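Long-range contact in putative iron-uptake ABC transport system,periplasmic iron-binding protein (Campylobacter jejuni, PDB 3E13), which binds ferric iron in the periplasm and probably hands it to an ABC transporter for uptake into the cell: residues Glu159-Leu171 with Lys306-Arg318. Numbering follows the deposited sequence.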
loop_
_atom_site.group_PDB
_atom_site.type_symbol
_atom_site.label_atom_id
_atom_site.label_comp_id
_atom_site.label_asym_id
_atom_site.label_seq_id
_atom_site.Cartn_x
_atom_site.Cartn_y
_atom_site.Cartn_z
ATOM N N GLU A 159 -0.652 23.439 -0.864
ATOM C CA GLU A 159 0.557 22.722 -1.226
ATOM C C GLU A 159 0.207 21.438 -1.979
ATOM O O GLU A 159 0.817 21.141 -2.951
ATOM C CB GLU A 159 1.360 22.341 0.014
ATOM C CG GLU A 159 2.520 21.372 -0.188
ATOM C CD GLU A 159 3.562 21.833 -1.189
ATOM O OE1 GLU A 159 4.170 20.945 -1.853
ATOM O OE2 GLU A 159 3.736 23.067 -1.340
ATOM N N ALA A 160 -0.814 20.717 -1.529
ATOM C CA ALA A 160 -1.264 19.502 -2.233
ATOM C C ALA A 160 -1.599 19.741 -3.694
ATOM O O ALA A 160 -1.182 18.959 -4.551
ATOM C CB ALA A 160 -2.449 18.837 -1.518
ATOM N N LYS A 161 -2.329 20.815 -3.996
ATOM C CA LYS A 161 -2.740 21.066 -5.372
ATOM C C LYS A 161 -1.522 21.455 -6.171
ATOM O O LYS A 161 -1.351 21.007 -7.290
ATOM C CB LYS A 161 -3.797 22.155 -5.446
ATOM C CG LYS A 161 -4.323 22.352 -6.835
ATOM C CD LYS A 161 -5.452 23.358 -6.836
ATOM C CE LYS A 161 -5.836 23.697 -8.262
ATOM N NZ LYS A 161 -6.910 24.745 -8.287
ATOM N N ALA A 162 -0.663 22.313 -5.619
ATOM C CA ALA A 162 0.546 22.695 -6.323
ATOM C C ALA A 162 1.454 21.477 -6.617
ATOM O O ALA A 162 2.052 21.385 -7.698
ATOM C CB ALA A 162 1.269 23.725 -5.556
ATOM N N TRP A 163 1.542 20.573 -5.644
ATOM C CA TRP A 163 2.297 19.334 -5.809
ATOM C C TRP A 163 1.742 18.473 -6.919
ATOM O O TRP A 163 2.498 18.057 -7.801
ATOM C CB TRP A 163 2.313 18.551 -4.511
ATOM C CG TRP A 163 3.127 17.310 -4.589
ATOM C CD1 TRP A 163 4.491 17.192 -4.421
ATOM C CD2 TRP A 163 2.638 16.005 -4.801
ATOM N NE1 TRP A 163 4.870 15.881 -4.536
ATOM C CE2 TRP A 163 3.753 15.119 -4.778
ATOM C CE3 TRP A 163 1.364 15.468 -5.066
ATOM C CZ2 TRP A 163 3.607 13.742 -4.957
ATOM C CZ3 TRP A 163 1.241 14.109 -5.256
ATOM C CH2 TRP A 163 2.343 13.266 -5.210
ATOM N N ALA A 164 0.441 18.267 -6.911
ATOM C CA ALA A 164 -0.222 17.432 -7.913
ATOM C C ALA A 164 -0.007 17.996 -9.324
ATOM O O ALA A 164 0.319 17.261 -10.243
ATOM C CB ALA A 164 -1.689 17.262 -7.585
ATOM N N LYS A 165 -0.152 19.315 -9.454
ATOM C CA LYS A 165 0.042 19.996 -10.719
ATOM C C LYS A 165 1.459 19.861 -11.243
ATOM O O LYS A 165 1.665 19.536 -12.436
ATOM C CB LYS A 165 -0.395 21.468 -10.588
ATOM C CG LYS A 165 -0.164 22.330 -11.832
ATOM C CD LYS A 165 -0.708 23.759 -11.636
ATOM C CE LYS A 165 -0.420 24.652 -12.876
ATOM N NZ LYS A 165 -0.220 26.082 -12.528
ATOM N N GLY A 166 2.440 20.029 -10.351
ATOM C CA GLY A 166 3.820 19.946 -10.739
ATOM C C GLY A 166 4.234 18.532 -11.104
ATOM O O GLY A 166 4.959 18.306 -12.058
ATOM N N VAL A 167 3.813 17.552 -10.307
ATOM C CA VAL A 167 4.041 16.154 -10.627
ATOM C C VAL A 167 3.481 15.806 -12.009
ATOM O O VAL A 167 4.190 15.221 -12.847
ATOM C CB VAL A 167 3.446 15.255 -9.544
ATOM C CG1 VAL A 167 3.401 13.805 -10.002
ATOM C CG2 VAL A 167 4.312 15.377 -8.260
ATOM N N LEU A 168 2.261 16.236 -12.290
ATOM C CA LEU A 168 1.637 15.982 -13.586
ATOM C C LEU A 168 2.510 16.568 -14.683
ATOM O O LEU A 168 2.792 15.908 -15.696
ATOM C CB LEU A 168 0.269 16.597 -13.680
ATOM C CG LEU A 168 -0.506 16.306 -14.969
ATOM C CD1 LEU A 168 -0.623 14.819 -15.215
ATOM C CD2 LEU A 168 -1.883 16.969 -14.842
ATOM N N GLU A 169 2.931 17.807 -14.507
ATOM C CA GLU A 169 3.717 18.496 -15.524
ATOM C C GLU A 169 5.057 17.816 -15.757
ATOM O O GLU A 169 5.570 17.827 -16.871
ATOM C CB GLU A 169 3.925 19.969 -15.146
ATOM C CG GLU A 169 4.892 20.659 -16.110
ATOM C CD GLU A 169 4.798 22.173 -16.138
ATOM O OE1 GLU A 169 4.190 22.782 -15.222
ATOM O OE2 GLU A 169 5.374 22.737 -17.106
ATOM N N ASN A 170 5.621 17.237 -14.697
ATOM C CA ASN A 170 6.934 16.626 -14.720
ATOM C C ASN A 170 7.004 15.204 -15.223
ATOM O O ASN A 170 8.093 14.712 -15.422
ATOM C CB ASN A 170 7.526 16.634 -13.295
ATOM C CG ASN A 170 7.996 17.998 -12.833
ATOM O OD1 ASN A 170 8.400 18.154 -11.639
ATOM N ND2 ASN A 170 8.020 18.989 -13.730
ATOM N N LEU A 171 5.884 14.514 -15.417
ATOM C CA LEU A 171 5.932 13.126 -15.799
ATOM C C LEU A 171 6.685 12.931 -17.098
ATOM O O LEU A 171 6.462 13.641 -18.073
ATOM C CB LEU A 171 4.543 12.542 -15.910
ATOM C CG LEU A 171 3.676 12.547 -14.654
ATOM C CD1 LEU A 171 2.401 11.955 -14.976
ATOM C CD2 LEU A 171 4.414 11.768 -13.552
ATOM N N LYS A 306 -11.209 12.181 0.215
ATOM C CA LYS A 306 -12.164 12.759 -0.742
ATOM C C LYS A 306 -11.555 13.967 -1.445
ATOM O O LYS A 306 -11.713 14.146 -2.649
ATOM C CB LYS A 306 -13.438 13.120 -0.019
ATOM C CG LYS A 306 -14.254 11.955 0.438
ATOM C CD LYS A 306 -15.394 12.447 1.308
ATOM C CE LYS A 306 -16.138 11.416 2.081
ATOM N NZ LYS A 306 -17.216 12.217 2.865
ATOM N N GLU A 307 -10.877 14.818 -0.686
ATOM C CA GLU A 307 -10.268 16.015 -1.232
ATOM C C GLU A 307 -9.084 15.677 -2.149
ATOM O O GLU A 307 -8.875 16.301 -3.168
ATOM C CB GLU A 307 -9.830 16.948 -0.094
ATOM C CG GLU A 307 -9.303 18.273 -0.637
ATOM C CD GLU A 307 -9.067 19.304 0.443
ATOM O OE1 GLU A 307 -8.678 18.943 1.566
ATOM O OE2 GLU A 307 -9.294 20.513 0.187
ATOM N N ALA A 308 -8.311 14.638 -1.806
ATOM C CA ALA A 308 -7.236 14.187 -2.680
ATOM C C ALA A 308 -7.761 13.809 -4.055
ATOM O O ALA A 308 -7.166 14.181 -5.052
ATOM C CB ALA A 308 -6.537 12.973 -2.057
ATOM N N VAL A 309 -8.848 13.055 -4.114
ATOM C CA VAL A 309 -9.468 12.692 -5.381
ATOM C C VAL A 309 -9.799 13.952 -6.207
ATOM O O VAL A 309 -9.470 14.059 -7.380
ATOM C CB VAL A 309 -10.725 11.801 -5.153
ATOM C CG1 VAL A 309 -11.556 11.664 -6.455
ATOM C CG2 VAL A 309 -10.315 10.468 -4.600
ATOM N N LYS A 310 -10.427 14.914 -5.549
ATOM C CA LYS A 310 -10.852 16.151 -6.218
ATOM C C LYS A 310 -9.661 16.949 -6.719
ATOM O O LYS A 310 -9.695 17.497 -7.801
ATOM C CB LYS A 310 -11.731 16.965 -5.295
ATOM C CG LYS A 310 -13.136 16.430 -5.243
ATOM C CD LYS A 310 -13.869 17.009 -4.088
ATOM C CE LYS A 310 -15.346 16.634 -4.137
ATOM N NZ LYS A 310 -16.091 17.076 -2.942
ATOM N N ILE A 311 -8.593 17.009 -5.932
ATOM C CA ILE A 311 -7.414 17.701 -6.382
ATOM C C ILE A 311 -6.768 17.068 -7.575
ATOM O O ILE A 311 -6.422 17.779 -8.534
ATOM C CB ILE A 311 -6.424 17.862 -5.223
ATOM C CG1 ILE A 311 -6.990 18.822 -4.192
ATOM C CG2 ILE A 311 -5.006 18.323 -5.709
ATOM C CD1 ILE A 311 -6.049 19.032 -2.958
ATOM N N TYR A 312 -6.599 15.743 -7.588
ATOM C CA TYR A 312 -6.009 15.136 -8.739
ATOM C C TYR A 312 -6.907 15.395 -9.978
ATOM O O TYR A 312 -6.368 15.638 -11.063
ATOM C CB TYR A 312 -5.888 13.634 -8.532
ATOM C CG TYR A 312 -4.631 13.149 -7.828
ATOM C CD1 TYR A 312 -4.708 12.153 -6.848
ATOM C CD2 TYR A 312 -3.377 13.578 -8.205
ATOM C CE1 TYR A 312 -3.542 11.643 -6.241
ATOM C CE2 TYR A 312 -2.210 13.068 -7.575
ATOM C CZ TYR A 312 -2.308 12.116 -6.621
ATOM O OH TYR A 312 -1.150 11.598 -6.056
ATOM N N ASP A 313 -8.220 15.292 -9.810
ATOM C CA ASP A 313 -9.185 15.457 -10.915
ATOM C C ASP A 313 -9.039 16.898 -11.458
ATOM O O ASP A 313 -9.019 17.107 -12.671
ATOM C CB ASP A 313 -10.650 15.223 -10.456
ATOM C CG ASP A 313 -11.057 13.752 -10.279
ATOM O OD1 ASP A 313 -10.282 12.786 -10.536
ATOM O OD2 ASP A 313 -12.217 13.456 -9.838
ATOM N N GLU A 314 -8.903 17.872 -10.552
ATOM C CA GLU A 314 -8.845 19.313 -10.864
ATOM C C GLU A 314 -7.633 19.713 -11.662
ATOM O O GLU A 314 -7.758 20.543 -12.564
ATOM C CB GLU A 314 -8.810 20.173 -9.592
ATOM C CG GLU A 314 -10.078 20.231 -8.782
ATOM C CD GLU A 314 -9.884 20.857 -7.400
ATOM O OE1 GLU A 314 -8.926 21.653 -7.180
ATOM O OE2 GLU A 314 -10.688 20.528 -6.501
ATOM N N VAL A 315 -6.469 19.124 -11.356
ATOM C CA VAL A 315 -5.240 19.487 -12.044
ATOM C C VAL A 315 -5.033 18.742 -13.380
ATOM O O VAL A 315 -4.119 19.069 -14.113
ATOM C CB VAL A 315 -3.982 19.354 -11.105
ATOM C CG1 VAL A 315 -4.223 20.093 -9.800
ATOM C CG2 VAL A 315 -3.567 17.889 -10.906
ATOM N N GLY A 316 -5.878 17.770 -13.694
ATOM C CA GLY A 316 -5.854 17.127 -14.993
ATOM C C GLY A 316 -5.333 15.708 -15.069
ATOM O O GLY A 316 -4.988 15.244 -16.151
ATOM N N PHE A 317 -5.218 15.011 -13.940
ATOM C CA PHE A 317 -5.015 13.544 -14.027
ATOM C C PHE A 317 -6.241 12.774 -14.509
ATOM O O PHE A 317 -7.358 13.324 -14.623
ATOM C CB PHE A 317 -4.652 12.988 -12.667
ATOM C CG PHE A 317 -3.229 13.227 -12.270
ATOM C CD1 PHE A 317 -2.243 12.278 -12.547
ATOM C CD2 PHE A 317 -2.876 14.365 -11.586
ATOM C CE1 PHE A 317 -0.932 12.480 -12.154
ATOM C CE2 PHE A 317 -1.524 14.575 -11.164
ATOM C CZ PHE A 317 -0.577 13.664 -11.440
ATOM N N ARG A 318 -5.984 11.499 -14.831
ATOM C CA ARG A 318 -6.874 10.343 -14.641
ATOM C C ARG A 318 -7.225 9.633 -15.928
ATOM O O ARG A 318 -6.965 8.447 -15.971
ATOM C CB ARG A 318 -8.134 10.594 -13.783
ATOM C CG ARG A 318 -9.382 10.826 -14.631
ATOM C CD ARG A 318 -10.628 11.094 -13.847
ATOM N NE ARG A 318 -10.869 10.060 -12.854
ATOM C CZ ARG A 318 -11.277 8.826 -13.129
ATOM N NH1 ARG A 318 -11.457 8.442 -14.387
ATOM N NH2 ARG A 318 -11.510 7.968 -12.137
#
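L168, on helix 157-170, packs against F317, which follows the end of helix 305-315. The axes of 159-170 and 306-315 cross at -45°, 9.1 Å apart at their closest. L168 CB lies 3.7 Å from F317 CE2. CG is anti to the backbone N (chi1 -176°), and the methyls part there. L168 CD1 sits over the middle of the F317 ring in a CH-pi contact, 3.9 Å from its centroid and 10° off the normal. CD2 meets V315 O and G316 C at the Schellman motif that ends the helix. Y312 CE2 lies off centre against the opposite face of F317, so Y312 and L168 sandwich the ring. A164 O comes to its edge, 3.4 Å from F317 CE2. V315 is a knob in a hole formed by K161, A164, K165 and L168. I311 CG2 rests on K161 CA at 3.6 Å. The Y312 hydroxyl reaches the edge of the W163 ring, but hydrogen-bonds to S144 O, next to the iron ligand Y143. At the exposed border K161 NZ and E314 OE1 form a long salt bridge of 3.9 Å. Mainly apolar contacts thus pack the last helix of this periplasmic-binding-protein fold on helix 157-170.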